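Multiple PDZ domain protein (Mus musculus, PDB 4XH7) probably acts as a signalling scaffold, with this fourth PDZ domain having the fold that binds the C-terminal tails of partner proteins. Local coordinates at residues A[27-32]-A[107-112]; A[31-36]-A[62-67]; A[50-55]-A[73-78]; A[78-83]-A[101-106]. All blocks are in the same frame, centred on the assembly; numbering follows the deposited sequence.

All four contacts lie in one PDZ fold, and contacts 1 and 4 pair strands of its main antiparallel sheet. Contact 1 pairs strands 26-34 and 102-110, and contact 4 pairs 102-110 with 75-79. Their centres are about 14 Å apart. Contact 3 joins strand 75-79 to 52-58, from the smaller sheet, and shares Glu78 with contact 4. Arg109 NH1 of contact 1 meets Asp74 OD2 of contact 3 in a salt bridge of 2.8 Å. Contact 2 continues along strand 26-34 from contact 1 and lays helix 63-67 against it. The centres of contacts 2 and 3 are about 17 Å apart. In PDZ domains peptides bind between the equivalents of strand 44-49 and helix 89-97, and contact 3 borders both.

Contact 1: residues A[27-32]-A[107-112]; sequences EIVVAH and CCRRTV
The guanidinium of Arg109 has Val29 CG2 over one face, offset toward the rim. Val29 CG2 is 3.7 Å from Arg109 NH1. Glu27 OE1 reaches the same group obliquely, 3.4 Å from Arg109 NH2. That is a salt bridge with a weak hydrogen bond, and the carboxylate and guanidinium planes stand 89° apart. The two side chains run side by side and point the same way. Glu27 is extended, with CG anti to its backbone N (chi1 178°), while Arg109 CG sits between its own N and carbonyl carbon. The stronger polar partner of Arg109 is Asp74, through NH1, and Lys69 O also accepts from NH1. A water 2.8 Å from Glu27 OE1 donates to it and also bonds Thr111 OG1. It thereby ties the carboxylate to the residue beyond the strand end.

The backbones pair antiparallel. Glu27 with Arg109 and Val29 with Cys107 are hydrogen-bonded pairs, each closed by two N-H to O bonds. Glu27 N to Arg109 O measures 2.9 Å, and Cys107 N to Val29 O is also 2.9 Å. Between them lies the non-hydrogen-bonded pair Ile28 and Cys108, where Ile28 CD1 packs 3.8 Å from Cys108 CB. Their side chains share the face opposite to that of Glu27, Val29 and Arg109.

The contact joins strand 26-34, at one edge of the sheet, to strand 102-110. Helix 5-22 covers the Ile28 face through Leu15 and Gln19. On its other long side, strand 102-110 pairs with strand 75-79, where the backbones of Cys108 and Glu75 are hydrogen-bonded.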
loop_
_atom_site.group_PDB
_atom_site.type_symbol
_atom_site.label_atom_id
_atom_site.label_comp_id
_atom_site.label_asym_id
_atom_site.label_seq_id
_atom_site.Cartn_x
_atom_site.Cartn_y
_atom_site.Cartn_z
ATOM N N GLU A 27 4.171 11.662 3.553
ATOM C CA GLU A 27 4.131 10.798 4.718
ATOM C C GLU A 27 4.032 9.356 4.225
ATOM O O GLU A 27 3.155 9.053 3.430
ATOM C CB GLU A 27 2.927 11.117 5.611
ATOM C CG GLU A 27 2.854 10.193 6.787
ATOM C CD GLU A 27 1.597 10.345 7.630
ATOM O OE1 GLU A 27 0.640 11.043 7.213
ATOM O OE2 GLU A 27 1.575 9.752 8.730
ATOM N N ILE A 28 4.937 8.498 4.680
ATOM C CA ILE A 28 4.905 7.079 4.295
ATOM C C ILE A 28 4.152 6.281 5.342
ATOM O O ILE A 28 4.284 6.567 6.536
ATOM C CB ILE A 28 6.339 6.483 4.161
ATOM C CG1 ILE A 28 7.246 7.410 3.337
ATOM C CG2 ILE A 28 6.290 5.041 3.585
ATOM C CD1 ILE A 28 6.723 7.670 1.875
ATOM N N VAL A 29 3.350 5.302 4.901
ATOM C CA VAL A 29 2.561 4.481 5.786
ATOM C C VAL A 29 2.780 3.029 5.429
ATOM O O VAL A 29 2.771 2.673 4.251
ATOM C CB VAL A 29 1.062 4.811 5.658
ATOM C CG1 VAL A 29 0.265 3.931 6.605
ATOM C CG2 VAL A 29 0.840 6.304 5.921
ATOM N N VAL A 30 2.996 2.187 6.435
ATOM C CA VAL A 30 3.044 0.739 6.208
ATOM C C VAL A 30 1.810 0.083 6.808
ATOM O O VAL A 30 1.478 0.328 7.974
ATOM C CB VAL A 30 4.335 0.121 6.801
ATOM C CG1 VAL A 30 4.339 -1.409 6.672
ATOM C CG2 VAL A 30 5.527 0.665 6.045
ATOM N N ALA A 31 1.111 -0.740 6.022
ATOM C CA ALA A 31 -0.067 -1.441 6.551
ATOM C C ALA A 31 0.123 -2.939 6.433
ATOM O O ALA A 31 0.531 -3.427 5.393
ATOM C CB ALA A 31 -1.326 -1.019 5.814
ATOM N N HIS A 32 -0.183 -3.669 7.505
ATOM C CA HIS A 32 -0.171 -5.126 7.428
ATOM C C HIS A 32 -1.605 -5.584 7.285
ATOM O O HIS A 32 -2.463 -5.328 8.160
ATOM C CB HIS A 32 0.505 -5.720 8.663
ATOM C CG HIS A 32 1.924 -5.287 8.802
ATOM N ND1 HIS A 32 2.310 -4.272 9.649
ATOM C CD2 HIS A 32 3.045 -5.694 8.163
ATOM C CE1 HIS A 32 3.613 -4.082 9.540
ATOM N NE2 HIS A 32 4.084 -4.927 8.639
ATOM N N CYS A 107 2.297 2.693 1.372
ATOM C CA CYS A 107 1.615 3.782 0.649
ATOM C C CYS A 107 2.129 5.122 1.094
ATOM O O CYS A 107 2.916 5.213 2.044
ATOM C CB CYS A 107 0.103 3.770 0.903
ATOM S SG CYS A 107 -0.731 2.242 0.353
ATOM N N CYS A 108 1.688 6.191 0.432
ATOM C CA CYS A 108 2.021 7.532 0.956
ATOM C C CYS A 108 0.915 8.522 0.721
ATOM O O CYS A 108 -0.054 8.257 -0.019
ATOM C CB CYS A 108 3.322 8.063 0.334
ATOM S SG CYS A 108 3.228 8.294 -1.454
ATOM N N ARG A 109 0.988 9.638 1.436
ATOM C CA ARG A 109 0.031 10.737 1.196
ATOM C C ARG A 109 0.833 12.045 1.251
ATOM O O ARG A 109 1.840 12.108 1.925
ATOM C CB ARG A 109 -1.140 10.723 2.208
ATOM C CG ARG A 109 -0.724 10.798 3.694
ATOM C CD ARG A 109 -1.980 10.595 4.611
ATOM N NE ARG A 109 -2.417 9.212 4.592
ATOM C CZ ARG A 109 -2.333 8.356 5.602
ATOM N NH1 ARG A 109 -2.760 7.112 5.425
ATOM N NH2 ARG A 109 -1.855 8.741 6.782
ATOM N N ARG A 110 0.403 13.061 0.518
ATOM C CA ARG A 110 1.103 14.351 0.576
ATOM C C ARG A 110 0.912 14.949 1.984
ATOM O O ARG A 110 -0.137 14.784 2.599
ATOM C CB ARG A 110 0.567 15.281 -0.513
ATOM C CG ARG A 110 1.031 14.966 -1.908
ATOM N N THR A 111 1.922 15.657 2.505
ATOM C CA THR A 111 1.811 16.160 3.862
ATOM C C THR A 111 2.344 17.587 3.928
ATOM O O THR A 111 2.857 18.084 2.943
ATOM C CB THR A 111 2.545 15.238 4.848
ATOM O OG1 THR A 111 2.221 15.577 6.205
ATOM C CG2 THR A 111 4.058 15.282 4.625
ATOM N N VAL A 112 2.101 18.195 5.090
ATOM C CA VAL A 112 2.550 19.537 5.496
ATOM C C VAL A 112 3.142 19.450 6.902
ATOM O O VAL A 112 2.602 18.731 7.766
ATOM C CB VAL A 112 1.392 20.555 5.579
ATOM C CG1 VAL A 112 1.924 21.950 5.874
ATOM C CG2 VAL A 112 0.586 20.585 4.327
HETATM O O HOH W 1 0.270 13.800 7.073
#

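Contact 2: residues A[31-36]-A[62-67]; sequences AHVSKF and GPVGHS
Pro63 O takes two hydrogen bonds. A water donates to it at 2.8 Å, and Ser67 N donates from the next helical turn. The same water accepts from Ser34 N at 3.0 Å, so it bridges helix and strand. No direct hydrogen bond joins 31-36 to 62-67. A second water accepts from His32 N and meets Ser67 OG only weakly.

The proline ring carries much of the packing. Pro63 CG stands over the centre of the Phe36 ring, 3.9 Å from its centroid and 7° off the normal. This is a CH-pi contact over the face. On the strand side, Pro63 CB lies 3.6 Å from Val33 CG1 and 3.5 Å from Ser34 O. Val33 divides its two methyls between partners. CG1 is anti to the backbone N (chi1 174°) and meets the proline, while CG2 meets Ser67 CB and Val64 CG2. Ala31 CB completes the row, 3.7 Å from Ser67 OG.

Phe36 also touches His66. Its CZ lies 3.5 Å above one face of the imidazole, near the rim at CE1. The two side chains cross at about a right angle, but the ring planes are 54° apart, an oblique pair.

Polar ends on the strand are held by other parts of the chain. Ser34 OG bonds Asp102, and Lys35 NZ bonds Leu99 O. Gly62 occupies the N-cap position, and its O accepts from His66 N. The arrangement is that of the PDZ fold, in which a short helix following the third strand packs against the first strand.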
loop_
_atom_site.group_PDB
_atom_site.type_symbol
_atom_site.label_atom_id
_atom_site.label_comp_id
_atom_site.label_asym_id
_atom_site.label_seq_id
_atom_site.Cartn_x
_atom_site.Cartn_y
_atom_site.Cartn_z
ATOM N N ALA A 31 1.111 -0.740 6.022
ATOM C CA ALA A 31 -0.067 -1.441 6.551
ATOM C C ALA A 31 0.123 -2.939 6.433
ATOM O O ALA A 31 0.531 -3.427 5.393
ATOM C CB ALA A 31 -1.326 -1.019 5.814
ATOM N N HIS A 32 -0.183 -3.669 7.505
ATOM C CA HIS A 32 -0.171 -5.126 7.428
ATOM C C HIS A 32 -1.605 -5.584 7.285
ATOM O O HIS A 32 -2.463 -5.328 8.160
ATOM C CB HIS A 32 0.505 -5.720 8.663
ATOM C CG HIS A 32 1.924 -5.287 8.802
ATOM N ND1 HIS A 32 2.310 -4.272 9.649
ATOM C CD2 HIS A 32 3.045 -5.694 8.163
ATOM C CE1 HIS A 32 3.613 -4.082 9.540
ATOM N NE2 HIS A 32 4.084 -4.927 8.639
ATOM N N VAL A 33 -1.879 -6.219 6.159
ATOM C CA VAL A 33 -3.241 -6.556 5.790
ATOM C C VAL A 33 -3.341 -8.070 5.694
ATOM O O VAL A 33 -2.397 -8.718 5.252
ATOM C CB VAL A 33 -3.602 -5.896 4.429
ATOM C CG1 VAL A 33 -4.981 -6.328 3.924
ATOM C CG2 VAL A 33 -3.585 -4.381 4.571
ATOM N N SER A 34 -4.469 -8.627 6.124
ATOM C CA SER A 34 -4.747 -10.045 5.902
ATOM C C SER A 34 -6.036 -10.210 5.133
ATOM O O SER A 34 -7.097 -9.759 5.582
ATOM C CB SER A 34 -4.838 -10.788 7.236
ATOM O OG SER A 34 -3.553 -10.821 7.832
ATOM N N LYS A 35 -5.930 -10.798 3.950
ATOM C CA LYS A 35 -7.114 -11.046 3.149
ATOM C C LYS A 35 -7.956 -12.120 3.830
ATOM O O LYS A 35 -7.440 -12.909 4.614
ATOM C CB LYS A 35 -6.728 -11.454 1.737
ATOM C CG LYS A 35 -6.279 -10.276 0.899
ATOM C CD LYS A 35 -5.327 -10.673 -0.208
ATOM C CE LYS A 35 -5.907 -11.734 -1.083
ATOM N NZ LYS A 35 -5.067 -11.958 -2.268
ATOM N N PHE A 36 -9.254 -12.123 3.549
ATOM C CA PHE A 36 -10.185 -13.013 4.243
ATOM C C PHE A 36 -10.139 -14.434 3.646
ATOM O O PHE A 36 -10.555 -15.405 4.290
ATOM C CB PHE A 36 -11.603 -12.451 4.164
ATOM C CG PHE A 36 -11.784 -11.106 4.851
ATOM C CD1 PHE A 36 -10.876 -10.646 5.800
ATOM C CD2 PHE A 36 -12.869 -10.308 4.533
ATOM C CE1 PHE A 36 -11.059 -9.408 6.423
ATOM C CE2 PHE A 36 -13.071 -9.092 5.138
ATOM C CZ PHE A 36 -12.160 -8.630 6.098
ATOM N N GLY A 62 -13.748 -4.472 4.725
ATOM C CA GLY A 62 -12.788 -5.307 4.029
ATOM C C GLY A 62 -11.406 -5.371 4.678
ATOM O O GLY A 62 -11.160 -4.736 5.695
ATOM N N PRO A 63 -10.486 -6.119 4.068
ATOM C CA PRO A 63 -9.167 -6.321 4.685
ATOM C C PRO A 63 -8.414 -5.015 4.959
ATOM O O PRO A 63 -7.880 -4.838 6.055
ATOM C CB PRO A 63 -8.421 -7.159 3.644
ATOM C CG PRO A 63 -9.561 -7.979 3.005
ATOM C CD PRO A 63 -10.730 -7.040 2.943
ATOM N N VAL A 64 -8.336 -4.128 3.970
ATOM C CA VAL A 64 -7.607 -2.867 4.204
ATOM C C VAL A 64 -8.317 -2.024 5.278
ATOM O O VAL A 64 -7.659 -1.404 6.149
ATOM C CB VAL A 64 -7.454 -2.090 2.899
ATOM C CG1 VAL A 64 -7.007 -0.659 3.180
ATOM C CG2 VAL A 64 -6.447 -2.793 1.968
ATOM N N GLY A 65 -9.658 -2.020 5.254
ATOM C CA GLY A 65 -10.406 -1.309 6.280
ATOM C C GLY A 65 -10.104 -1.868 7.673
ATOM O O GLY A 65 -9.987 -1.112 8.657
ATOM N N HIS A 66 -9.939 -3.190 7.755
ATOM C CA HIS A 66 -9.649 -3.809 9.044
ATOM C C HIS A 66 -8.281 -3.413 9.564
ATOM O O HIS A 66 -8.087 -3.314 10.786
ATOM C CB HIS A 66 -9.741 -5.326 8.960
ATOM C CG HIS A 66 -11.150 -5.840 8.984
ATOM N ND1 HIS A 66 -11.472 -7.117 9.388
ATOM C CD2 HIS A 66 -12.317 -5.251 8.629
ATOM C CE1 HIS A 66 -12.783 -7.287 9.310
ATOM N NE2 HIS A 66 -13.320 -6.171 8.849
ATOM N N SER A 67 -7.333 -3.189 8.660
ATOM C CA SER A 67 -6.020 -2.674 9.077
ATOM C C SER A 67 -6.119 -1.268 9.662
ATOM O O SER A 67 -5.446 -0.950 10.642
ATOM C CB SER A 67 -5.034 -2.662 7.913
ATOM O OG SER A 67 -4.145 -1.581 8.093
HETATM O O HOH W 2 -1.345 -2.534 9.809
HETATM O O HOH W 3 -6.441 -6.794 7.424
#

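Contact 3: residues A[50-55]-A[73-78]; sequences VGHHFI and GDELLE
His52 ND1 donates to Glu75 OE1 at 2.6 Å, the shortest polar link here, with an N-H to O angle of 163°. The oxygen lies in the imidazole plane, at its edge. The proton reaches OE1 on the syn side, somewhat out of the carboxylate plane. Glu75 CG is anti to the backbone N (chi1 -180°), and the chain stays extended beyond it, which carries OE1 to the imidazole. A water near His53 N, Glu75 OE1 and Leu76 O lies between the strands.

Three backbone bonds of 2.8 Å link the segments: Leu76 N to His53 O, Ile55 N to Asp74 O, and Gly73 N to Ile55 O. Strand segments 52-55 and 75-78 run at 116° to each other, and Phe54 with Glu75 forms the single bridge.

Among packing contacts, Phe54 CE1 lies 3.6 Å from Glu75 CB. Ile55 CG1 meets Leu76 CD2 at 4.1 Å, the two side chains crossing at about a right angle.

Strand 52-58 pairs with 44-49 through Phe54 and Glu47. Strand 75-79 pairs with 102-110, with Leu76 packed on Met105 and Cys107. His53 reaches His89 of helix 89-97 by a ring-to-ring hydrogen bond.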
loop_
_atom_site.group_PDB
_atom_site.type_symbol
_atom_site.label_atom_id
_atom_site.label_comp_id
_atom_site.label_asym_id
_atom_site.label_seq_id
_atom_site.Cartn_x
_atom_site.Cartn_y
_atom_site.Cartn_z
ATOM N N VAL A 50 -1.298 8.664 -14.969
ATOM C CA VAL A 50 -0.189 7.991 -15.649
ATOM C C VAL A 50 0.977 7.829 -14.683
ATOM O O VAL A 50 1.573 8.808 -14.250
ATOM C CB VAL A 50 0.233 8.791 -16.883
ATOM C CG1 VAL A 50 1.478 8.193 -17.548
ATOM C CG2 VAL A 50 -0.953 8.843 -17.874
ATOM N N GLY A 51 1.269 6.584 -14.330
ATOM C CA GLY A 51 2.377 6.264 -13.459
ATOM C C GLY A 51 2.102 6.411 -11.971
ATOM O O GLY A 51 3.041 6.350 -11.174
ATOM N N HIS A 52 0.831 6.598 -11.593
ATOM C CA HIS A 52 0.484 6.690 -10.162
ATOM C C HIS A 52 -0.821 6.013 -9.879
ATOM O O HIS A 52 -1.797 6.194 -10.614
ATOM C CB HIS A 52 0.386 8.151 -9.711
ATOM C CG HIS A 52 1.654 8.904 -9.902
ATOM N ND1 HIS A 52 2.685 8.870 -8.988
ATOM C CD2 HIS A 52 2.071 9.694 -10.919
ATOM C CE1 HIS A 52 3.685 9.614 -9.431
ATOM N NE2 HIS A 52 3.335 10.135 -10.595
ATOM N N HIS A 53 -0.865 5.246 -8.792
ATOM C CA HIS A 53 -2.100 4.540 -8.465
ATOM C C HIS A 53 -2.527 4.865 -7.060
ATOM O O HIS A 53 -1.679 4.904 -6.170
ATOM C CB HIS A 53 -1.885 3.050 -8.665
ATOM C CG HIS A 53 -1.679 2.703 -10.104
ATOM N ND1 HIS A 53 -0.463 2.845 -10.738
ATOM C CD2 HIS A 53 -2.568 2.346 -11.060
ATOM C CE1 HIS A 53 -0.598 2.534 -12.016
ATOM N NE2 HIS A 53 -1.870 2.243 -12.239
ATOM N N PHE A 54 -3.835 5.129 -6.879
ATOM C CA PHE A 54 -4.340 5.649 -5.603
ATOM C C PHE A 54 -5.483 4.813 -5.108
ATOM O O PHE A 54 -6.225 4.232 -5.904
ATOM C CB PHE A 54 -4.821 7.086 -5.755
ATOM C CG PHE A 54 -3.770 8.028 -6.303
ATOM C CD1 PHE A 54 -2.879 8.654 -5.443
ATOM C CD2 PHE A 54 -3.689 8.262 -7.662
ATOM C CE1 PHE A 54 -1.887 9.505 -5.921
ATOM C CE2 PHE A 54 -2.697 9.146 -8.196
ATOM C CZ PHE A 54 -1.784 9.770 -7.298
ATOM N N ILE A 55 -5.637 4.783 -3.797
ATOM C CA ILE A 55 -6.869 4.235 -3.228
ATOM C C ILE A 55 -8.023 5.221 -3.432
ATOM O O ILE A 55 -7.958 6.365 -3.007
ATOM C CB ILE A 55 -6.668 3.941 -1.754
ATOM C CG1 ILE A 55 -5.591 2.870 -1.566
ATOM C CG2 ILE A 55 -7.998 3.520 -1.114
ATOM C CD1 ILE A 55 -5.345 2.583 -0.052
ATOM N N GLY A 73 -7.369 8.306 -1.111
ATOM C CA GLY A 73 -6.394 9.287 -1.522
ATOM C C GLY A 73 -4.969 8.787 -1.385
ATOM O O GLY A 73 -4.088 9.360 -2.004
ATOM N N ASP A 74 -4.742 7.727 -0.613
ATOM C CA ASP A 74 -3.342 7.272 -0.450
ATOM C C ASP A 74 -2.794 6.700 -1.758
ATOM O O ASP A 74 -3.510 6.014 -2.498
ATOM C CB ASP A 74 -3.237 6.213 0.648
ATOM C CG ASP A 74 -3.402 6.793 2.048
ATOM O OD1 ASP A 74 -3.436 8.037 2.211
ATOM O OD2 ASP A 74 -3.504 5.991 3.005
ATOM N N GLU A 75 -1.509 6.950 -2.015
ATOM C CA GLU A 75 -0.865 6.435 -3.213
ATOM C C GLU A 75 -0.203 5.103 -2.920
ATOM O O GLU A 75 0.519 4.969 -1.940
ATOM C CB GLU A 75 0.169 7.431 -3.735
ATOM C CG GLU A 75 0.841 6.880 -4.995
ATOM C CD GLU A 75 1.711 7.876 -5.736
ATOM O OE1 GLU A 75 2.214 7.476 -6.821
ATOM O OE2 GLU A 75 1.949 9.026 -5.257
ATOM N N LEU A 76 -0.388 4.121 -3.808
ATOM C CA LEU A 76 0.233 2.803 -3.638
ATOM C C LEU A 76 1.700 2.829 -4.059
ATOM O O LEU A 76 1.996 3.268 -5.157
ATOM C CB LEU A 76 -0.485 1.768 -4.489
ATOM C CG LEU A 76 -1.956 1.589 -4.143
ATOM C CD1 LEU A 76 -2.506 0.538 -5.118
ATOM C CD2 LEU A 76 -2.132 1.097 -2.746
ATOM N N LEU A 77 2.601 2.347 -3.198
ATOM C CA LEU A 77 4.035 2.326 -3.537
ATOM C C LEU A 77 4.653 0.937 -3.726
ATOM O O LEU A 77 5.418 0.726 -4.672
ATOM C CB LEU A 77 4.860 3.073 -2.479
ATOM C CG LEU A 77 4.455 4.536 -2.302
ATOM C CD1 LEU A 77 5.239 5.120 -1.130
ATOM C CD2 LEU A 77 4.658 5.342 -3.595
ATOM N N GLU A 78 4.321 -0.002 -2.846
ATOM C CA GLU A 78 4.977 -1.300 -2.801
ATOM C C GLU A 78 4.047 -2.307 -2.116
ATOM O O GLU A 78 3.306 -1.953 -1.178
ATOM C CB GLU A 78 6.300 -1.197 -2.040
ATOM C CG GLU A 78 7.075 -2.496 -1.973
ATOM C CD GLU A 78 8.318 -2.380 -1.085
ATOM O OE1 GLU A 78 8.377 -3.107 -0.071
ATOM O OE2 GLU A 78 9.229 -1.603 -1.439
HETATM O O HOH W 4 1.691 4.874 -7.400
#

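Contact 4: residues A[78-83]-A[101-106]; sequences EVNGIN and IDVTMV
Asn80 reaches across to strand 102-106 with CG anti to its carbonyl carbon (chi1 -75°). A chi2 of 3° then turns OD1 toward Thr104. Asn80 and Gly81 are the central residues of a type I' turn from Val79 to Ile82, which closes the tight hairpin between strands 75-79 and 82-83. This hairpin belongs to the main sheet of the PDZ fold.

The asparagine amide stands in for strand backbone where the chain turns off. OD1 accepts from Thr104 N at 2.7 Å, a nearly straight bond with an N-H to O angle of 172°. ND2 donates to Asp102 O at 3.2 Å, in the amide plane and on a carbonyl lone pair. Asn80 N donates to Thr104 O at 2.9 Å. The amide is thus fixed at both ends, and a water donates to OD1 as well.

Beyond it the backbones pair antiparallel. Val106 N bonds Glu78 O at 2.8 Å, and the return bond, Glu78 N to Val106 O, is longer at 3.2 Å. Leu77 and Glu78 both face Val106, which makes a classic beta bulge. On one face Val79 and Met105 lie side by side, pointing the same way, with Val79 CG1 4.0 Å from Met105 CG. Val79 also packs on Ile95 and Leu96 of helix 89-97.

The other face carries Glu78 and Val106, covered by helix 5-22. There Glu78 OE2 bonds Trp18 and forms a salt bridge with Lys17. Glu78 OE1 instead accepts from a water at 2.7 Å, which in turn accepts from Gly81 N and donates to Thr104 O.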
loop_
_atom_site.group_PDB
_atom_site.type_symbol
_atom_site.label_atom_id
_atom_site.label_comp_id
_atom_site.label_asym_id
_atom_site.label_seq_id
_atom_site.Cartn_x
_atom_site.Cartn_y
_atom_site.Cartn_z
ATOM N N GLU A 78 4.321 -0.002 -2.846
ATOM C CA GLU A 78 4.977 -1.300 -2.801
ATOM C C GLU A 78 4.047 -2.307 -2.116
ATOM O O GLU A 78 3.306 -1.953 -1.178
ATOM C CB GLU A 78 6.300 -1.197 -2.040
ATOM C CG GLU A 78 7.075 -2.496 -1.973
ATOM C CD GLU A 78 8.318 -2.380 -1.085
ATOM O OE1 GLU A 78 8.377 -3.107 -0.071
ATOM O OE2 GLU A 78 9.229 -1.603 -1.439
ATOM N N VAL A 79 4.042 -3.562 -2.576
ATOM C CA VAL A 79 3.269 -4.583 -1.818
ATOM C C VAL A 79 4.151 -5.817 -1.736
ATOM O O VAL A 79 4.666 -6.252 -2.776
ATOM C CB VAL A 79 1.915 -4.977 -2.477
ATOM C CG1 VAL A 79 0.861 -3.905 -2.258
ATOM C CG2 VAL A 79 2.058 -5.254 -3.974
ATOM N N ASN A 80 4.337 -6.367 -0.537
ATOM C CA ASN A 80 5.209 -7.542 -0.357
ATOM C C ASN A 80 6.540 -7.449 -1.127
ATOM O O ASN A 80 6.969 -8.413 -1.797
ATOM C CB ASN A 80 4.457 -8.804 -0.763
ATOM C CG ASN A 80 3.440 -9.193 0.271
ATOM O OD1 ASN A 80 3.272 -8.479 1.269
ATOM N ND2 ASN A 80 2.770 -10.325 0.072
ATOM N N GLY A 81 7.164 -6.282 -1.039
ATOM C CA GLY A 81 8.458 -6.049 -1.661
ATOM C C GLY A 81 8.461 -5.757 -3.147
ATOM O O GLY A 81 9.517 -5.459 -3.706
ATOM N N ILE A 82 7.292 -5.824 -3.781
ATOM C CA ILE A 82 7.157 -5.590 -5.218
ATOM C C ILE A 82 6.783 -4.125 -5.493
ATOM O O ILE A 82 5.790 -3.599 -4.958
ATOM C CB ILE A 82 6.075 -6.495 -5.811
ATOM C CG1 ILE A 82 6.386 -7.974 -5.517
ATOM C CG2 ILE A 82 5.882 -6.225 -7.303
ATOM C CD1 ILE A 82 5.187 -8.885 -5.662
ATOM N N ASN A 83 7.565 -3.464 -6.322
ATOM C CA ASN A 83 7.323 -2.054 -6.611
ATOM C C ASN A 83 6.038 -1.812 -7.384
ATOM O O ASN A 83 5.744 -2.536 -8.345
ATOM C CB ASN A 83 8.482 -1.482 -7.436
ATOM C CG ASN A 83 8.253 -0.036 -7.792
ATOM O OD1 ASN A 83 8.290 0.807 -6.913
ATOM N ND2 ASN A 83 7.952 0.259 -9.069
ATOM N N ILE A 101 -2.387 -14.322 1.068
ATOM C CA ILE A 101 -3.248 -13.854 2.145
ATOM C C ILE A 101 -2.676 -12.694 2.965
ATOM O O ILE A 101 -3.382 -11.725 3.269
ATOM C CB ILE A 101 -3.555 -15.022 3.104
ATOM C CG1 ILE A 101 -4.488 -15.988 2.411
ATOM C CG2 ILE A 101 -4.166 -14.516 4.396
ATOM C CD1 ILE A 101 -5.804 -15.391 2.188
ATOM N N ASP A 102 -1.400 -12.803 3.327
ATOM C CA ASP A 102 -0.753 -11.799 4.162
ATOM C C ASP A 102 -0.006 -10.797 3.301
ATOM O O ASP A 102 0.870 -11.179 2.535
ATOM C CB ASP A 102 0.196 -12.469 5.154
ATOM C CG ASP A 102 -0.546 -13.283 6.210
ATOM O OD1 ASP A 102 -1.622 -12.832 6.681
ATOM O OD2 ASP A 102 -0.058 -14.380 6.560
ATOM N N VAL A 103 -0.326 -9.515 3.465
ATOM C CA VAL A 103 0.214 -8.487 2.587
ATOM C C VAL A 103 0.796 -7.343 3.397
ATOM O O VAL A 103 0.159 -6.851 4.325
ATOM C CB VAL A 103 -0.875 -7.918 1.654
ATOM C CG1 VAL A 103 -0.270 -6.865 0.721
ATOM C CG2 VAL A 103 -1.505 -9.060 0.851
ATOM N N THR A 104 1.999 -6.927 3.060
ATOM C CA THR A 104 2.547 -5.710 3.630
ATOM C C THR A 104 2.482 -4.634 2.566
ATOM O O THR A 104 3.131 -4.769 1.540
ATOM C CB THR A 104 4.006 -5.925 4.074
ATOM O OG1 THR A 104 4.004 -6.920 5.114
ATOM C CG2 THR A 104 4.616 -4.606 4.618
ATOM N N MET A 105 1.711 -3.577 2.816
ATOM C CA MET A 105 1.475 -2.543 1.812
ATOM C C MET A 105 2.226 -1.336 2.239
ATOM O O MET A 105 2.145 -0.963 3.413
ATOM C CB MET A 105 -0.017 -2.203 1.713
ATOM C CG MET A 105 -0.865 -3.382 1.312
ATOM S SD MET A 105 -2.601 -2.890 1.101
ATOM C CE MET A 105 -2.421 -1.651 -0.197
ATOM N N VAL A 106 2.931 -0.681 1.314
ATOM C CA VAL A 106 3.508 0.618 1.613
ATOM C C VAL A 106 2.802 1.633 0.747
ATOM O O VAL A 106 2.727 1.448 -0.477
ATOM C CB VAL A 106 5.030 0.693 1.304
ATOM C CG1 VAL A 106 5.616 2.111 1.668
ATOM C CG2 VAL A 106 5.788 -0.449 2.003
HETATM O O HOH W 5 6.276 -4.422 1.094
HETATM O O HOH W 6 3.685 -9.881 3.878
#